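Long-range contacts in Lmo2445 protein (Listeria monocytogenes EGD-e, PDB 5HZL), which is of unknown function but is a secreted, calcium-binding internalin-like protein with leucine-rich repeats: residues Ile240-Tyr250 with Tyr263-Gln271; Leu103-Thr114 with Asn123-Phe134. All coordinates share one frame; numbering follows the deposited sequence.

Interaction 1 (Ile240-Tyr250 with Tyr263-Gln271)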
loop_
_atom_site.group_PDB
_atom_site.type_symbol
_atom_site.label_atom_id
_atom_site.label_comp_id
_atom_site.label_asym_id
_atom_site.label_seq_id
_atom_site.Cartn_x
_atom_site.Cartn_y
_atom_site.Cartn_z
ATOM N N ILE A 240 -9.900 -24.240 -9.652
ATOM C CA ILE A 240 -10.636 -23.022 -10.064
ATOM C C ILE A 240 -12.157 -23.272 -10.140
ATOM O O ILE A 240 -12.597 -24.274 -10.694
ATOM C CB ILE A 240 -10.074 -22.447 -11.377
ATOM C CG1 ILE A 240 -10.940 -21.289 -11.873
ATOM C CG2 ILE A 240 -10.018 -23.510 -12.460
ATOM C CD1 ILE A 240 -10.360 -20.559 -13.071
ATOM N N ILE A 241 -12.939 -22.354 -9.567
ATOM C CA ILE A 241 -14.404 -22.442 -9.506
ATOM C C ILE A 241 -15.031 -21.170 -10.071
ATOM O O ILE A 241 -14.516 -20.084 -9.857
ATOM C CB ILE A 241 -14.921 -22.617 -8.036
ATOM C CG1 ILE A 241 -14.417 -23.916 -7.366
ATOM C CG2 ILE A 241 -16.449 -22.586 -7.967
ATOM C CD1 ILE A 241 -12.953 -23.939 -6.980
ATOM N N ILE A 242 -16.137 -21.320 -10.801
ATOM C CA ILE A 242 -16.895 -20.211 -11.403
ATOM C C ILE A 242 -18.272 -20.208 -10.739
ATOM O O ILE A 242 -18.967 -21.216 -10.754
ATOM C CB ILE A 242 -16.992 -20.314 -12.953
ATOM C CG1 ILE A 242 -15.728 -19.758 -13.632
ATOM C CG2 ILE A 242 -18.115 -19.441 -13.499
ATOM C CD1 ILE A 242 -14.433 -20.436 -13.258
ATOM N N LYS A 243 -18.660 -19.077 -10.161
ATOM C CA LYS A 243 -19.940 -18.967 -9.480
ATOM C C LYS A 243 -20.767 -17.848 -10.049
ATOM O O LYS A 243 -20.239 -16.921 -10.654
ATOM C CB LYS A 243 -19.740 -18.747 -7.989
ATOM C CG LYS A 243 -18.867 -19.814 -7.380
ATOM C CD LYS A 243 -18.871 -19.825 -5.867
ATOM C CE LYS A 243 -18.234 -18.604 -5.263
ATOM N NZ LYS A 243 -18.302 -18.763 -3.788
ATOM N N ASP A 244 -22.072 -17.953 -9.833
ATOM C CA ASP A 244 -23.036 -16.983 -10.311
ATOM C C ASP A 244 -23.951 -16.659 -9.145
ATOM O O ASP A 244 -24.686 -17.521 -8.688
ATOM C CB ASP A 244 -23.827 -17.594 -11.464
ATOM C CG ASP A 244 -24.860 -16.646 -12.043
ATOM O OD1 ASP A 244 -24.627 -15.414 -12.032
ATOM O OD2 ASP A 244 -25.907 -17.144 -12.531
ATOM N N ASN A 245 -23.890 -15.419 -8.666
ATOM C CA ASN A 245 -24.690 -14.967 -7.531
ATOM C C ASN A 245 -24.485 -15.871 -6.311
ATOM O O ASN A 245 -25.438 -16.224 -5.611
ATOM C CB ASN A 245 -26.178 -14.843 -7.915
ATOM C CG ASN A 245 -26.435 -13.730 -8.924
ATOM O OD1 ASN A 245 -25.863 -12.640 -8.830
ATOM N ND2 ASN A 245 -27.326 -13.986 -9.876
ATOM N N GLY A 246 -23.229 -16.254 -6.085
ATOM C CA GLY A 246 -22.859 -17.102 -4.959
ATOM C C GLY A 246 -22.927 -18.612 -5.125
ATOM O O GLY A 246 -22.317 -19.322 -4.325
ATOM N N ARG A 247 -23.665 -19.113 -6.123
ATOM C CA ARG A 247 -23.781 -20.565 -6.346
ATOM C C ARG A 247 -22.836 -21.016 -7.442
ATOM O O ARG A 247 -22.646 -20.299 -8.419
ATOM C CB ARG A 247 -25.207 -20.970 -6.729
ATOM C CG ARG A 247 -26.294 -20.627 -5.715
ATOM C CD ARG A 247 -25.989 -21.145 -4.312
ATOM N NE ARG A 247 -27.176 -21.121 -3.453
ATOM C CZ ARG A 247 -28.077 -22.108 -3.365
ATOM N NH1 ARG A 247 -27.964 -23.234 -4.081
ATOM N NH2 ARG A 247 -29.117 -21.972 -2.547
ATOM N N THR A 248 -22.258 -22.206 -7.278
ATOM C CA THR A 248 -21.319 -22.762 -8.263
ATOM C C THR A 248 -22.016 -22.995 -9.604
ATOM O O THR A 248 -23.140 -23.481 -9.639
ATOM C CB THR A 248 -20.668 -24.073 -7.749
ATOM O OG1 THR A 248 -19.931 -23.800 -6.549
ATOM C CG2 THR A 248 -19.715 -24.664 -8.778
ATOM N N LEU A 249 -21.353 -22.621 -10.697
ATOM C CA LEU A 249 -21.914 -22.793 -12.043
ATOM C C LEU A 249 -21.187 -23.954 -12.716
ATOM O O LEU A 249 -21.832 -24.806 -13.317
ATOM C CB LEU A 249 -21.785 -21.509 -12.866
ATOM C CG LEU A 249 -22.563 -21.437 -14.186
ATOM C CD1 LEU A 249 -24.062 -21.464 -13.923
ATOM C CD2 LEU A 249 -22.210 -20.178 -14.964
ATOM N N TYR A 250 -19.853 -23.970 -12.624
ATOM C CA TYR A 250 -19.022 -25.057 -13.179
ATOM C C TYR A 250 -17.585 -24.950 -12.648
ATOM O O TYR A 250 -17.160 -23.870 -12.236
ATOM C CB TYR A 250 -19.042 -25.101 -14.723
ATOM C CG TYR A 250 -18.429 -23.916 -15.416
ATOM C CD1 TYR A 250 -19.161 -22.750 -15.626
ATOM C CD2 TYR A 250 -17.122 -23.963 -15.895
ATOM C CE1 TYR A 250 -18.598 -21.650 -16.273
ATOM C CE2 TYR A 250 -16.553 -22.871 -16.549
ATOM C CZ TYR A 250 -17.289 -21.715 -16.732
ATOM O OH TYR A 250 -16.720 -20.627 -17.368
ATOM N N TYR A 263 -9.587 -14.222 -19.889
ATOM C CA TYR A 263 -10.202 -15.492 -19.496
ATOM C C TYR A 263 -11.687 -15.390 -19.847
ATOM O O TYR A 263 -12.357 -14.416 -19.489
ATOM C CB TYR A 263 -9.995 -15.786 -18.007
ATOM C CG TYR A 263 -10.522 -17.137 -17.622
ATOM C CD1 TYR A 263 -9.769 -18.283 -17.845
ATOM C CD2 TYR A 263 -11.774 -17.287 -17.050
ATOM C CE1 TYR A 263 -10.256 -19.547 -17.512
ATOM C CE2 TYR A 263 -12.265 -18.549 -16.708
ATOM C CZ TYR A 263 -11.505 -19.675 -16.941
ATOM O OH TYR A 263 -11.990 -20.917 -16.599
ATOM N N THR A 264 -12.187 -16.382 -20.572
ATOM C CA THR A 264 -13.583 -16.415 -20.990
ATOM C C THR A 264 -14.390 -17.225 -19.997
ATOM O O THR A 264 -13.955 -18.305 -19.604
ATOM C CB THR A 264 -13.705 -17.068 -22.381
ATOM O OG1 THR A 264 -12.939 -16.312 -23.315
ATOM C CG2 THR A 264 -15.153 -17.113 -22.866
ATOM N N ILE A 265 -15.546 -16.704 -19.585
ATOM C CA ILE A 265 -16.417 -17.429 -18.657
ATOM C C ILE A 265 -17.765 -17.662 -19.341
ATOM O O ILE A 265 -18.382 -16.736 -19.882
ATOM C CB ILE A 265 -16.496 -16.786 -17.246
ATOM C CG1 ILE A 265 -17.228 -15.454 -17.218
ATOM C CG2 ILE A 265 -15.090 -16.594 -16.695
ATOM C CD1 ILE A 265 -17.187 -14.808 -15.837
ATOM N N GLU A 266 -18.184 -18.930 -19.299
ATOM C CA GLU A 266 -19.404 -19.432 -19.939
ATOM C C GLU A 266 -20.722 -18.834 -19.438
ATOM O O GLU A 266 -21.456 -19.484 -18.698
ATOM C CB GLU A 266 -19.468 -20.967 -19.765
ATOM C CG GLU A 266 -18.280 -21.802 -20.249
ATOM C CD GLU A 266 -18.135 -21.863 -21.760
ATOM O OE1 GLU A 266 -18.207 -20.811 -22.431
ATOM O OE2 GLU A 266 -17.918 -22.982 -22.281
ATOM N N THR A 267 -21.028 -17.610 -19.855
ATOM C CA THR A 267 -22.282 -16.950 -19.454
ATOM C C THR A 267 -23.364 -17.001 -20.549
ATOM O O THR A 267 -24.403 -16.351 -20.429
ATOM C CB THR A 267 -22.035 -15.478 -19.083
ATOM O OG1 THR A 267 -21.469 -14.794 -20.203
ATOM C CG2 THR A 267 -21.095 -15.369 -17.902
ATOM N N ALA A 268 -23.128 -17.786 -21.599
ATOM C CA ALA A 268 -24.078 -17.889 -22.711
ATOM C C ALA A 268 -25.414 -18.510 -22.303
ATOM O O ALA A 268 -26.455 -18.135 -22.839
ATOM C CB ALA A 268 -23.458 -18.677 -23.862
ATOM N N GLY A 269 -25.376 -19.450 -21.360
ATOM C CA GLY A 269 -26.580 -20.123 -20.886
ATOM C C GLY A 269 -27.371 -19.374 -19.829
ATOM O O GLY A 269 -28.473 -19.794 -19.480
ATOM N N LEU A 270 -26.833 -18.273 -19.317
ATOM C CA LEU A 270 -27.510 -17.499 -18.284
ATOM C C LEU A 270 -28.634 -16.643 -18.846
ATOM O O LEU A 270 -28.529 -16.121 -19.952
ATOM C CB LEU A 270 -26.502 -16.617 -17.554
ATOM C CG LEU A 270 -25.363 -17.382 -16.876
ATOM C CD1 LEU A 270 -24.347 -16.407 -16.300
ATOM C CD2 LEU A 270 -25.905 -18.318 -15.802
ATOM N N GLN A 271 -29.699 -16.500 -18.059
ATOM C CA GLN A 271 -30.879 -15.722 -18.441
ATOM C C GLN A 271 -30.676 -14.234 -18.187
ATOM O O GLN A 271 -29.711 -13.852 -17.524
ATOM C CB GLN A 271 -32.092 -16.210 -17.635
ATOM C CG GLN A 271 -32.443 -17.676 -17.856
ATOM C CD GLN A 271 -32.823 -18.003 -19.300
ATOM O OE1 GLN A 271 -33.216 -17.125 -20.080
ATOM N NE2 GLN A 271 -32.724 -19.279 -19.654
#

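Interaction 2 (Leu103-Thr114 with Asn123-Phe134)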
loop_
_atom_site.group_PDB
_atom_site.type_symbol
_atom_site.label_atom_id
_atom_site.label_comp_id
_atom_site.label_asym_id
_atom_site.label_seq_id
_atom_site.Cartn_x
_atom_site.Cartn_y
_atom_site.Cartn_z
ATOM N N LEU A 103 16.117 9.484 8.834
ATOM C CA LEU A 103 15.046 8.503 8.974
ATOM C C LEU A 103 15.437 7.086 8.544
ATOM O O LEU A 103 15.968 6.889 7.453
ATOM C CB LEU A 103 13.814 8.970 8.203
ATOM C CG LEU A 103 12.517 8.217 8.504
ATOM C CD1 LEU A 103 12.180 8.272 9.992
ATOM C CD2 LEU A 103 11.391 8.817 7.675
ATOM N N GLU A 104 15.181 6.121 9.429
ATOM C CA GLU A 104 15.490 4.699 9.192
ATOM C C GLU A 104 14.269 3.799 9.267
ATOM O O GLU A 104 14.268 2.716 8.678
ATOM C CB GLU A 104 16.462 4.164 10.252
ATOM C CG GLU A 104 17.764 4.919 10.357
ATOM C CD GLU A 104 18.698 4.379 11.432
ATOM O OE1 GLU A 104 18.399 3.328 12.046
ATOM O OE2 GLU A 104 19.751 5.030 11.653
ATOM N N ASN A 105 13.238 4.252 9.976
ATOM C CA ASN A 105 12.053 3.465 10.190
ATOM C C ASN A 105 10.755 4.253 10.199
ATOM O O ASN A 105 10.646 5.239 10.893
ATOM C CB ASN A 105 12.235 2.824 11.557
ATOM C CG ASN A 105 11.083 1.948 11.948
ATOM O OD1 ASN A 105 10.372 1.424 11.097
ATOM N ND2 ASN A 105 10.891 1.776 13.251
ATOM N N ILE A 106 9.770 3.798 9.435
ATOM C CA ILE A 106 8.437 4.428 9.382
ATOM C C ILE A 106 7.388 3.411 9.852
ATOM O O ILE A 106 7.242 2.366 9.242
ATOM C CB ILE A 106 8.058 4.913 7.965
ATOM C CG1 ILE A 106 8.957 6.075 7.562
ATOM C CG2 ILE A 106 6.589 5.349 7.905
ATOM C CD1 ILE A 106 8.641 6.689 6.214
ATOM N N GLU A 107 6.681 3.735 10.933
ATOM C CA GLU A 107 5.620 2.902 11.482
ATOM C C GLU A 107 4.326 3.677 11.285
ATOM O O GLU A 107 3.988 4.555 12.079
ATOM C CB GLU A 107 5.904 2.567 12.941
ATOM C CG GLU A 107 7.047 1.568 13.096
ATOM C CD GLU A 107 7.444 1.302 14.543
ATOM O OE1 GLU A 107 7.119 2.126 15.444
ATOM O OE2 GLU A 107 8.119 0.266 14.779
ATOM N N ALA A 108 3.613 3.328 10.210
ATOM C CA ALA A 108 2.381 4.007 9.799
ATOM C C ALA A 108 1.180 3.109 9.534
ATOM O O ALA A 108 0.440 3.312 8.571
ATOM C CB ALA A 108 2.692 4.840 8.566
ATOM N N ASN A 109 0.980 2.129 10.400
ATOM C CA ASN A 109 -0.156 1.216 10.292
ATOM C C ASN A 109 -1.490 1.945 10.511
ATOM O O ASN A 109 -1.584 2.797 11.390
ATOM C CB ASN A 109 -0.058 0.128 11.381
ATOM C CG ASN A 109 -1.267 -0.787 11.405
ATOM O OD1 ASN A 109 -2.154 -0.617 12.221
ATOM N ND2 ASN A 109 -1.345 -1.703 10.463
ATOM N N GLY A 110 -2.511 1.597 9.726
ATOM C CA GLY A 110 -3.858 2.172 9.869
ATOM C C GLY A 110 -3.937 3.670 10.028
ATOM O O GLY A 110 -4.666 4.177 10.872
ATOM N N ALA A 111 -3.182 4.372 9.192
ATOM C CA ALA A 111 -3.114 5.817 9.214
ATOM C C ALA A 111 -3.881 6.452 8.057
ATOM O O ALA A 111 -3.723 7.642 7.782
ATOM C CB ALA A 111 -1.658 6.223 9.161
ATOM N N ASN A 112 -4.701 5.649 7.387
ATOM C CA ASN A 112 -5.503 6.084 6.234
ATOM C C ASN A 112 -4.737 6.833 5.125
ATOM O O ASN A 112 -5.266 7.775 4.520
ATOM C CB ASN A 112 -6.718 6.896 6.696
ATOM C CG ASN A 112 -7.747 7.088 5.593
ATOM O OD1 ASN A 112 -7.899 6.247 4.713
ATOM N ND2 ASN A 112 -8.473 8.187 5.649
ATOM N N ILE A 113 -3.501 6.390 4.880
ATOM C CA ILE A 113 -2.635 6.936 3.837
ATOM C C ILE A 113 -3.121 6.427 2.470
ATOM O O ILE A 113 -3.292 5.234 2.277
ATOM C CB ILE A 113 -1.159 6.473 4.000
ATOM C CG1 ILE A 113 -0.626 6.887 5.368
ATOM C CG2 ILE A 113 -0.273 7.031 2.874
ATOM C CD1 ILE A 113 0.804 6.479 5.648
ATOM N N THR A 114 -3.306 7.344 1.531
ATOM C CA THR A 114 -3.750 7.031 0.186
ATOM C C THR A 114 -2.615 7.139 -0.818
ATOM O O THR A 114 -2.720 6.576 -1.905
ATOM C CB THR A 114 -4.896 7.967 -0.254
ATOM O OG1 THR A 114 -4.449 9.341 -0.269
ATOM C CG2 THR A 114 -6.095 7.807 0.683
ATOM N N ASN A 123 18.788 6.466 4.371
ATOM C CA ASN A 123 18.905 5.538 5.488
ATOM C C ASN A 123 17.663 4.727 5.812
ATOM O O ASN A 123 17.686 3.934 6.751
ATOM C CB ASN A 123 19.308 6.335 6.726
ATOM C CG ASN A 123 20.585 7.125 6.523
ATOM O OD1 ASN A 123 21.350 6.874 5.601
ATOM N ND2 ASN A 123 20.823 8.081 7.396
ATOM N N LEU A 124 16.591 4.904 5.046
ATOM C CA LEU A 124 15.357 4.177 5.315
ATOM C C LEU A 124 15.602 2.672 5.135
ATOM O O LEU A 124 16.040 2.218 4.079
ATOM C CB LEU A 124 14.196 4.682 4.440
ATOM C CG LEU A 124 12.799 4.209 4.864
ATOM C CD1 LEU A 124 12.463 4.701 6.263
ATOM C CD2 LEU A 124 11.739 4.689 3.889
ATOM N N THR A 125 15.311 1.926 6.190
ATOM C CA THR A 125 15.512 0.485 6.268
ATOM C C THR A 125 14.217 -0.314 6.404
ATOM O O THR A 125 14.129 -1.444 5.902
ATOM C CB THR A 125 16.459 0.210 7.473
ATOM O OG1 THR A 125 17.769 0.641 7.108
ATOM C CG2 THR A 125 16.560 -1.267 7.864
ATOM N N ASN A 126 13.226 0.262 7.079
ATOM C CA ASN A 126 11.974 -0.417 7.307
ATOM C C ASN A 126 10.780 0.500 7.159
ATOM O O ASN A 126 10.836 1.642 7.552
ATOM C CB ASN A 126 11.986 -0.959 8.725
ATOM C CG ASN A 126 10.706 -1.678 9.080
ATOM O OD1 ASN A 126 10.262 -2.569 8.379
ATOM N ND2 ASN A 126 10.104 -1.283 10.175
ATOM N N VAL A 127 9.684 -0.017 6.624
ATOM C CA VAL A 127 8.477 0.774 6.437
ATOM C C VAL A 127 7.251 -0.125 6.665
ATOM O O VAL A 127 7.145 -1.160 6.042
ATOM C CB VAL A 127 8.505 1.454 5.035
ATOM C CG1 VAL A 127 8.525 0.441 3.894
ATOM C CG2 VAL A 127 7.333 2.391 4.846
ATOM N N ASP A 128 6.367 0.253 7.594
ATOM C CA ASP A 128 5.123 -0.488 7.928
ATOM C C ASP A 128 3.930 0.362 7.465
ATOM O O ASP A 128 3.487 1.270 8.167
ATOM C CB ASP A 128 5.030 -0.788 9.439
ATOM C CG ASP A 128 3.757 -1.606 9.840
ATOM O OD1 ASP A 128 3.010 -2.094 8.956
ATOM O OD2 ASP A 128 3.506 -1.781 11.067
ATOM N N LEU A 129 3.430 0.057 6.269
ATOM C CA LEU A 129 2.305 0.765 5.656
ATOM C C LEU A 129 1.073 -0.127 5.561
ATOM O O LEU A 129 0.184 0.093 4.743
ATOM C CB LEU A 129 2.723 1.260 4.270
ATOM C CG LEU A 129 3.789 2.350 4.264
ATOM C CD1 LEU A 129 4.436 2.491 2.898
ATOM C CD2 LEU A 129 3.199 3.678 4.720
ATOM N N SER A 130 1.014 -1.125 6.428
ATOM C CA SER A 130 -0.105 -2.035 6.447
ATOM C C SER A 130 -1.392 -1.345 6.925
ATOM O O SER A 130 -1.352 -0.454 7.760
ATOM C CB SER A 130 0.218 -3.191 7.391
ATOM O OG SER A 130 0.449 -2.717 8.711
ATOM N N GLN A 131 -2.521 -1.767 6.367
ATOM C CA GLN A 131 -3.836 -1.266 6.732
ATOM C C GLN A 131 -4.133 0.179 6.395
ATOM O O GLN A 131 -4.920 0.858 7.067
ATOM C CB GLN A 131 -4.173 -1.631 8.180
ATOM C CG GLN A 131 -4.278 -3.143 8.364
ATOM C CD GLN A 131 -4.639 -3.554 9.771
ATOM O OE1 GLN A 131 -4.105 -3.047 10.762
ATOM N NE2 GLN A 131 -5.524 -4.505 9.866
ATOM N N ASN A 132 -3.498 0.634 5.324
ATOM C CA ASN A 132 -3.721 1.968 4.801
ATOM C C ASN A 132 -4.735 1.809 3.655
ATOM O O ASN A 132 -5.473 0.823 3.638
ATOM C CB ASN A 132 -2.397 2.640 4.452
ATOM C CG ASN A 132 -1.669 3.139 5.689
ATOM O OD1 ASN A 132 -2.146 4.046 6.372
ATOM N ND2 ASN A 132 -0.490 2.591 5.954
ATOM N N ASN A 133 -4.792 2.746 2.718
ATOM C CA ASN A 133 -5.786 2.646 1.671
ATOM C C ASN A 133 -5.328 3.311 0.391
ATOM O O ASN A 133 -5.861 4.356 -0.020
ATOM C CB ASN A 133 -7.083 3.289 2.177
ATOM C CG ASN A 133 -8.270 3.008 1.271
ATOM O OD1 ASN A 133 -8.297 2.000 0.527
ATOM N ND2 ASN A 133 -9.270 3.884 1.337
ATOM N N PHE A 134 -4.353 2.662 -0.245
ATOM C CA PHE A 134 -3.747 3.160 -1.476
ATOM C C PHE A 134 -4.598 3.153 -2.726
ATOM O O PHE A 134 -4.400 4.013 -3.581
ATOM C CB PHE A 134 -2.450 2.414 -1.772
ATOM C CG PHE A 134 -1.416 2.599 -0.722
ATOM C CD1 PHE A 134 -0.758 3.806 -0.609
ATOM C CD2 PHE A 134 -1.101 1.575 0.160
ATOM C CE1 PHE A 134 0.198 3.995 0.371
ATOM C CE2 PHE A 134 -0.144 1.749 1.137
ATOM C CZ PHE A 134 0.504 2.961 1.249
HETATM O O HOH W 1 16.829 8.712 5.426
HETATM O O HOH W 2 -6.255 3.271 7.507
#

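Interaction 1 (Ile240-Tyr250 with Tyr263-Gln271)
One hydrogen bond joins the two segments. The backbone N of E266 donates to Y250 OH over 3.0 Å, and the bond is fairly straight at 164°. Y250 reaches this N-H because its CG sits between its own backbone N and carbonyl carbon (chi1 65°). The E266 side chain crosses the tyrosine at about a right angle, and E266 CG lies 3.7 Å from Y250 CZ. Within the hairpin, I242 CB lies over one face of the Y250 ring, toward its rim.

Most of the remaining contacts are apolar. I240 and Y263 approach from opposite directions, with I240 CD1 4.1 Å from Y263 CZ. I242 CD1 comes to the same phenol end, and I242 CG1 meets I265 CG2 at 4.4 Å. At the other end, L270 CD2 packs 4.1 Å from L249 CD1. The exception is D244: its OD2 touches L270 CD2, while OD1 is hydrogen-bonded to H275.

E266 is the centre of an inverse gamma turn, and T267-L270 form a type I turn. In the hairpin, a classic beta bulge turns both L249 and Y250 toward I242. This hairpin forms the edge of the mixed sheet of the Lmo2445-like C-terminal domain, of the E-set clan, and the chain following strand 262-264 packs against it.

Interaction 2 (Leu103-Thr114 with Asn123-Phe134)
N132 plugs its side-chain amide into the bend of segment 103-114. Its OD1 accepts from A111 N (3.0 Å) and I113 N (3.1 Å), from opposite faces of its plane. Its ND2 donates to A108 O (2.9 Å) and L129 O. These four bonds satisfy a buried amide and fix its rotation. Alongside, the I113 and L129 side chains cross at about a right angle, CD1 to CD2 3.8 Å, and I113 O lies over one face of the F134 ring.

Strands 105-107 and 126-128 run parallel as neighbours in the leucine-rich repeat sheet, with 8° between their directions, and D128 N donates to I106 O (2.8 Å). As in other leucine-rich repeats, the aliphatic side chains and N132 point inward, N132 bonding the backbone of the preceding turn.

The face bearing N105, E107, N126 and D128 is looser and partly exposed. N126 ND2 donates to N105 OD1 from above its carbonyl plane, while N126 OD1 is held by S149. N109 CG lies trans to the backbone N (chi1 175°), which carries ND2 across to S130 OG (2.7 Å) and Q131 OE1 (3.1 Å). S130 OG in turn donates to D128 OD1. Water bridges N112 N and Q131 O.

The two interactions belong to different parts of the chain. Interaction 2 lies in the parallel leucine-rich repeat sheet, and its centre is about 8 Å from that of the chain. Interaction 1 lies in the C-terminal domain, and its centre is about 31 Å from that of the chain. Their centres are about 39 Å apart and their nearest atoms about 23 Å, so they do not touch. In sequence, both segments of interaction 2 precede those of interaction 1. Calcium lies near both but is bound by neither. The S130 side chain is about 4 Å from that of E153, a calcium-binding residue, although that ion is not bound to this chain. One bound calcium ion lies about 8 Å from the side chain of S130, and a different one about 8 Å from that of T264.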